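Long-range contact in hypothetical protein (Bacteroides eggerthii, PDB 4JGL), which is of unknown function but adopts a streptavidin-like beta-barrel fold extended by two extra alpha helices: residues P21-F34 against G133-R145. Sequence-based numbering, arbitrary orientation.
Sequences PSGYLMPAISANNF and GKYYYLCGDAEAR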
loop_
_atom_site.group_PDB
_atom_site.type_symbol
_atom_site.label_atom_id
_atom_site.label_comp_id
_atom_site.label_asym_id
_atom_site.label_seq_id
_atom_site.Cartn_x
_atom_site.Cartn_y
_atom_site.Cartn_z
ATOM N N PRO A 21 4.469 9.824 7.684
ATOM C CA PRO A 21 3.778 8.857 6.824
ATOM C C PRO A 21 2.309 8.699 7.198
ATOM O O PRO A 21 1.871 8.998 8.330
ATOM C CB PRO A 21 4.531 7.562 7.085
ATOM C CG PRO A 21 5.009 7.713 8.505
ATOM C CD PRO A 21 5.374 9.168 8.643
ATOM N N SER A 22 1.550 8.186 6.248
ATOM C CA SER A 22 0.151 7.948 6.494
ATOM C C SER A 22 -0.292 6.572 6.031
ATOM O O SER A 22 0.224 6.008 5.070
ATOM C CB SER A 22 -0.684 9.033 5.829
ATOM O OG SER A 22 -0.232 9.255 4.502
ATOM N N GLY A 23 -1.228 6.014 6.776
ATOM C CA GLY A 23 -1.811 4.721 6.473
ATOM C C GLY A 23 -3.201 4.817 5.904
ATOM O O GLY A 23 -3.950 5.758 6.189
ATOM N N TYR A 24 -3.560 3.803 5.126
ATOM C CA TYR A 24 -4.828 3.754 4.412
ATOM C C TYR A 24 -5.379 2.366 4.388
ATOM O O TYR A 24 -4.633 1.383 4.201
ATOM C CB TYR A 24 -4.679 4.222 2.954
ATOM C CG TYR A 24 -4.100 5.598 2.854
ATOM C CD1 TYR A 24 -4.906 6.718 2.974
ATOM C CD2 TYR A 24 -2.747 5.778 2.694
ATOM C CE1 TYR A 24 -4.364 7.997 2.935
ATOM C CE2 TYR A 24 -2.196 7.040 2.696
ATOM C CZ TYR A 24 -2.999 8.142 2.771
ATOM O OH TYR A 24 -2.462 9.402 2.762
ATOM N N LEU A 25 -6.703 2.255 4.522
ATOM C CA LEU A 25 -7.382 1.067 4.062
ATOM C C LEU A 25 -7.704 1.233 2.582
ATOM O O LEU A 25 -7.975 2.339 2.113
ATOM C CB LEU A 25 -8.677 0.857 4.839
ATOM C CG LEU A 25 -8.478 0.471 6.302
ATOM C CD1 LEU A 25 -9.830 0.435 7.058
ATOM C CD2 LEU A 25 -7.717 -0.827 6.456
HETATM N N MSE A 26 -7.641 0.123 1.844
HETATM C CA MSE A 26 -7.741 0.132 0.387
HETATM C C MSE A 26 -8.786 -0.882 -0.082
HETATM O O MSE A 26 -8.449 -1.938 -0.626
HETATM C CB MSE A 26 -6.396 -0.170 -0.269
HETATM C CG MSE A 26 -5.278 0.812 0.128
HETATM SE SE MSE A 26 -3.712 0.540 -0.847
HETATM C CE MSE A 26 -4.401 1.015 -2.640
ATOM N N PRO A 27 -10.064 -0.558 0.117
ATOM C CA PRO A 27 -11.112 -1.392 -0.472
ATOM C C PRO A 27 -11.106 -1.195 -1.994
ATOM O O PRO A 27 -10.683 -0.149 -2.496
ATOM C CB PRO A 27 -12.386 -0.823 0.151
ATOM C CG PRO A 27 -12.066 0.602 0.392
ATOM C CD PRO A 27 -10.596 0.626 0.790
ATOM N N ALA A 28 -11.598 -2.199 -2.708
ATOM C CA ALA A 28 -11.757 -2.169 -4.146
ATOM C C ALA A 28 -13.242 -2.263 -4.466
ATOM O O ALA A 28 -13.906 -3.174 -4.023
ATOM C CB ALA A 28 -10.987 -3.306 -4.830
ATOM N N ILE A 29 -13.736 -1.312 -5.256
ATOM C CA ILE A 29 -15.181 -1.151 -5.529
ATOM C C ILE A 29 -15.387 -0.925 -7.021
ATOM O O ILE A 29 -14.576 -0.268 -7.667
ATOM C CB ILE A 29 -15.713 0.053 -4.733
ATOM C CG1 ILE A 29 -15.434 -0.156 -3.254
ATOM C CG2 ILE A 29 -17.204 0.301 -4.973
ATOM C CD1 ILE A 29 -15.716 1.039 -2.374
ATOM N N SER A 30 -16.469 -1.477 -7.589
ATOM C CA SER A 30 -16.683 -1.358 -9.029
ATOM C C SER A 30 -16.872 0.091 -9.485
ATOM O O SER A 30 -16.490 0.438 -10.598
ATOM C CB SER A 30 -17.871 -2.210 -9.487
ATOM O OG SER A 30 -17.571 -3.564 -9.282
ATOM N N ALA A 31 -17.489 0.917 -8.645
ATOM C CA ALA A 31 -17.717 2.327 -8.958
ATOM C C ALA A 31 -16.559 3.178 -8.446
ATOM O O ALA A 31 -16.025 2.917 -7.380
ATOM C CB ALA A 31 -19.001 2.805 -8.319
ATOM N N ASN A 32 -16.242 4.246 -9.167
ATOM C CA ASN A 32 -15.193 5.189 -8.772
ATOM C C ASN A 32 -15.710 6.411 -8.029
ATOM O O ASN A 32 -14.928 7.295 -7.710
ATOM C CB ASN A 32 -14.331 5.625 -9.953
ATOM C CG ASN A 32 -15.057 6.465 -10.947
ATOM O OD1 ASN A 32 -16.225 6.806 -10.758
ATOM N ND2 ASN A 32 -14.350 6.862 -12.016
ATOM N N ASN A 33 -17.004 6.420 -7.697
ATOM C CA ASN A 33 -17.634 7.545 -7.020
ATOM C C ASN A 33 -18.454 7.115 -5.799
ATOM O O ASN A 33 -19.402 7.786 -5.378
ATOM C CB ASN A 33 -18.492 8.316 -8.014
ATOM C CG ASN A 33 -19.667 7.526 -8.494
ATOM O OD1 ASN A 33 -19.712 6.315 -8.342
ATOM N ND2 ASN A 33 -20.671 8.226 -9.058
ATOM N N PHE A 34 -18.068 6.010 -5.189
ATOM C CA PHE A 34 -18.751 5.525 -4.010
ATOM C C PHE A 34 -18.466 6.396 -2.800
ATOM O O PHE A 34 -17.317 6.782 -2.569
ATOM C CB PHE A 34 -18.363 4.076 -3.710
ATOM C CG PHE A 34 -18.909 3.544 -2.414
ATOM C CD1 PHE A 34 -20.262 3.228 -2.272
ATOM C CD2 PHE A 34 -18.084 3.333 -1.330
ATOM C CE1 PHE A 34 -20.742 2.744 -1.074
ATOM C CE2 PHE A 34 -18.560 2.840 -0.169
ATOM C CZ PHE A 34 -19.890 2.533 -0.021
ATOM N N GLY A 133 -11.186 -5.141 -12.636
ATOM C CA GLY A 133 -12.530 -4.630 -12.714
ATOM C C GLY A 133 -12.968 -3.652 -11.648
ATOM O O GLY A 133 -14.114 -3.226 -11.653
ATOM N N LYS A 134 -12.077 -3.281 -10.727
ATOM C CA LYS A 134 -12.464 -2.417 -9.625
ATOM C C LYS A 134 -11.482 -1.301 -9.363
ATOM O O LYS A 134 -10.306 -1.391 -9.687
ATOM C CB LYS A 134 -12.659 -3.229 -8.357
ATOM C CG LYS A 134 -13.824 -4.236 -8.505
ATOM C CD LYS A 134 -14.131 -4.928 -7.223
ATOM C CE LYS A 134 -15.358 -5.832 -7.320
ATOM N NZ LYS A 134 -15.543 -6.634 -6.082
ATOM N N TYR A 135 -11.993 -0.248 -8.740
ATOM C CA TYR A 135 -11.192 0.883 -8.310
ATOM C C TYR A 135 -10.749 0.733 -6.870
ATOM O O TYR A 135 -11.584 0.544 -5.997
ATOM C CB TYR A 135 -11.989 2.180 -8.429
ATOM C CG TYR A 135 -12.390 2.517 -9.844
ATOM C CD1 TYR A 135 -11.529 3.194 -10.677
ATOM C CD2 TYR A 135 -13.625 2.132 -10.359
ATOM C CE1 TYR A 135 -11.880 3.508 -11.972
ATOM C CE2 TYR A 135 -13.976 2.443 -11.655
ATOM C CZ TYR A 135 -13.117 3.137 -12.454
ATOM O OH TYR A 135 -13.492 3.444 -13.755
ATOM N N TYR A 136 -9.439 0.817 -6.635
ATOM C CA TYR A 136 -8.939 0.920 -5.283
ATOM C C TYR A 136 -9.128 2.340 -4.769
ATOM O O TYR A 136 -8.879 3.313 -5.474
ATOM C CB TYR A 136 -7.456 0.563 -5.225
ATOM C CG TYR A 136 -7.195 -0.915 -5.201
ATOM C CD1 TYR A 136 -7.403 -1.658 -4.048
ATOM C CD2 TYR A 136 -6.729 -1.580 -6.321
ATOM C CE1 TYR A 136 -7.184 -3.038 -4.008
ATOM C CE2 TYR A 136 -6.488 -2.948 -6.288
ATOM C CZ TYR A 136 -6.720 -3.672 -5.133
ATOM O OH TYR A 136 -6.508 -5.041 -5.141
ATOM N N TYR A 137 -9.542 2.446 -3.520
ATOM C CA TYR A 137 -9.593 3.697 -2.802
ATOM C C TYR A 137 -8.494 3.746 -1.762
ATOM O O TYR A 137 -7.979 2.708 -1.333
ATOM C CB TYR A 137 -10.942 3.843 -2.102
ATOM C CG TYR A 137 -12.104 4.073 -3.051
ATOM C CD1 TYR A 137 -12.578 3.063 -3.886
ATOM C CD2 TYR A 137 -12.741 5.300 -3.113
ATOM C CE1 TYR A 137 -13.663 3.271 -4.722
ATOM C CE2 TYR A 137 -13.823 5.505 -3.946
ATOM C CZ TYR A 137 -14.284 4.482 -4.733
ATOM O OH TYR A 137 -15.363 4.739 -5.567
ATOM N N LEU A 138 -8.148 4.965 -1.349
ATOM C CA LEU A 138 -7.306 5.183 -0.169
ATOM C C LEU A 138 -8.198 5.873 0.847
ATOM O O LEU A 138 -8.612 7.012 0.666
ATOM C CB LEU A 138 -6.096 6.069 -0.482
ATOM C CG LEU A 138 -5.098 5.566 -1.507
ATOM C CD1 LEU A 138 -3.955 6.542 -1.688
ATOM C CD2 LEU A 138 -4.555 4.228 -1.137
ATOM N N CYS A 139 -8.472 5.192 1.960
ATOM C CA CYS A 139 -9.240 5.716 3.079
ATOM C C CYS A 139 -8.311 5.882 4.257
ATOM O O CYS A 139 -7.746 4.896 4.745
ATOM C CB CYS A 139 -10.388 4.767 3.426
ATOM S SG CYS A 139 -11.511 4.419 2.053
ATOM N N GLY A 140 -8.099 7.114 4.701
ATOM C CA GLY A 140 -7.171 7.331 5.811
ATOM C C GLY A 140 -7.562 6.514 7.023
ATOM O O GLY A 140 -8.735 6.460 7.391
ATOM N N ASP A 141 -6.593 5.878 7.658
ATOM C CA ASP A 141 -6.878 4.927 8.714
ATOM C C ASP A 141 -5.687 4.785 9.632
ATOM O O ASP A 141 -4.585 4.523 9.171
ATOM C CB ASP A 141 -7.243 3.570 8.111
ATOM C CG ASP A 141 -7.820 2.630 9.128
ATOM O OD1 ASP A 141 -8.980 2.818 9.553
ATOM O OD2 ASP A 141 -7.115 1.701 9.521
ATOM N N ALA A 142 -5.917 4.947 10.926
ATOM C CA ALA A 142 -4.858 4.788 11.905
ATOM C C ALA A 142 -4.414 3.336 12.043
ATOM O O ALA A 142 -3.221 3.063 12.128
ATOM C CB ALA A 142 -5.304 5.361 13.269
ATOM N N GLU A 143 -5.367 2.403 12.082
ATOM C CA GLU A 143 -5.013 1.015 12.275
ATOM C C GLU A 143 -4.141 0.474 11.132
ATOM O O GLU A 143 -3.257 -0.339 11.369
ATOM C CB GLU A 143 -6.266 0.171 12.525
ATOM C CG GLU A 143 -6.898 0.479 13.888
ATOM C CD GLU A 143 -8.203 -0.209 14.156
ATOM O OE1 GLU A 143 -8.897 -0.606 13.209
ATOM O OE2 GLU A 143 -8.542 -0.283 15.343
ATOM N N ALA A 144 -4.358 0.943 9.908
ATOM C CA ALA A 144 -3.514 0.532 8.813
ATOM C C ALA A 144 -2.085 1.013 9.034
ATOM O O ALA A 144 -1.116 0.313 8.754
ATOM C CB ALA A 144 -4.082 1.087 7.472
ATOM N N ARG A 145 -1.942 2.253 9.510
ATOM C CA ARG A 145 -0.635 2.780 9.852
ATOM C C ARG A 145 0.027 1.929 10.937
ATOM O O ARG A 145 1.191 1.587 10.843
ATOM C CB ARG A 145 -0.735 4.247 10.294
ATOM C CG ARG A 145 0.605 4.832 10.679
ATOM C CD ARG A 145 0.571 6.317 10.930
ATOM N NE ARG A 145 -0.213 6.703 12.093
ATOM C CZ ARG A 145 0.237 6.723 13.347
ATOM N NH1 ARG A 145 1.458 6.291 13.666
ATOM N NH2 ARG A 145 -0.549 7.189 14.303
HETATM O O HOH W 1 -2.804 6.967 9.036
HETATM O O HOH W 2 -13.730 -6.125 -3.212
HETATM O O HOH W 3 -16.718 -5.409 -10.978
#
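Gly23 lies against the first turn of the helix that starts at Ala142, its CA 3.9 Å from Arg145 N; the helix backbone comes so close on this side that there is no room for a side chain, which is why glycine suits the place. Its carbonyl accepts from Asp141 N, the donor standing above the carbonyl plane. Asp141 is the helix N-cap, OD2 taking Ala144 N at 2.9 Å. The Tyr24 ring turns an edge to the peptide between Cys139 and Gly140, and its CD1 touches Leu138 CB. Leu25 and Cys139 form a hydrogen-bonded antiparallel pair, each N donating to the other's O, while CG and CD1 of Leu25 rest against the Asp141 carboxylate. The selenomethionine Met26, bent at chi3 (65°), curls its CE back to 3.6 Å from Leu138 CD2 and also meets Tyr136 CB; Phe55 of strand 54-61 adds to this apolar cluster. Pro27 has no N-H to donate, yet its carbonyl receives Tyr137 N almost head-on. Ala28 is small enough to sit under one face of the Tyr136 ring in a CH-pi contact, and Lys57 makes a cation-pi contact with the same ring. Ile29 pairs with Tyr135 through two bonds and packs its CB 3.8 Å from Tyr137 CE1. Beyond the strand the chain turns past two tyrosines, over the face of one and along the edge of the other. The hydroxyl of Tyr137 donates to Ala31 O (2.7 Å), Asn32 CB lies over the centre of the Tyr135 ring, 3.4 Å from its centroid, and Phe34 N donates back to Tyr137 OH (3.0 Å), so one phenol clasps the loop at two points. With strand 22-29 pairing first to last with strand 135-140, the contact closes the antiparallel, up-and-down barrel of the streptavidin-like fold, just before the first added helix.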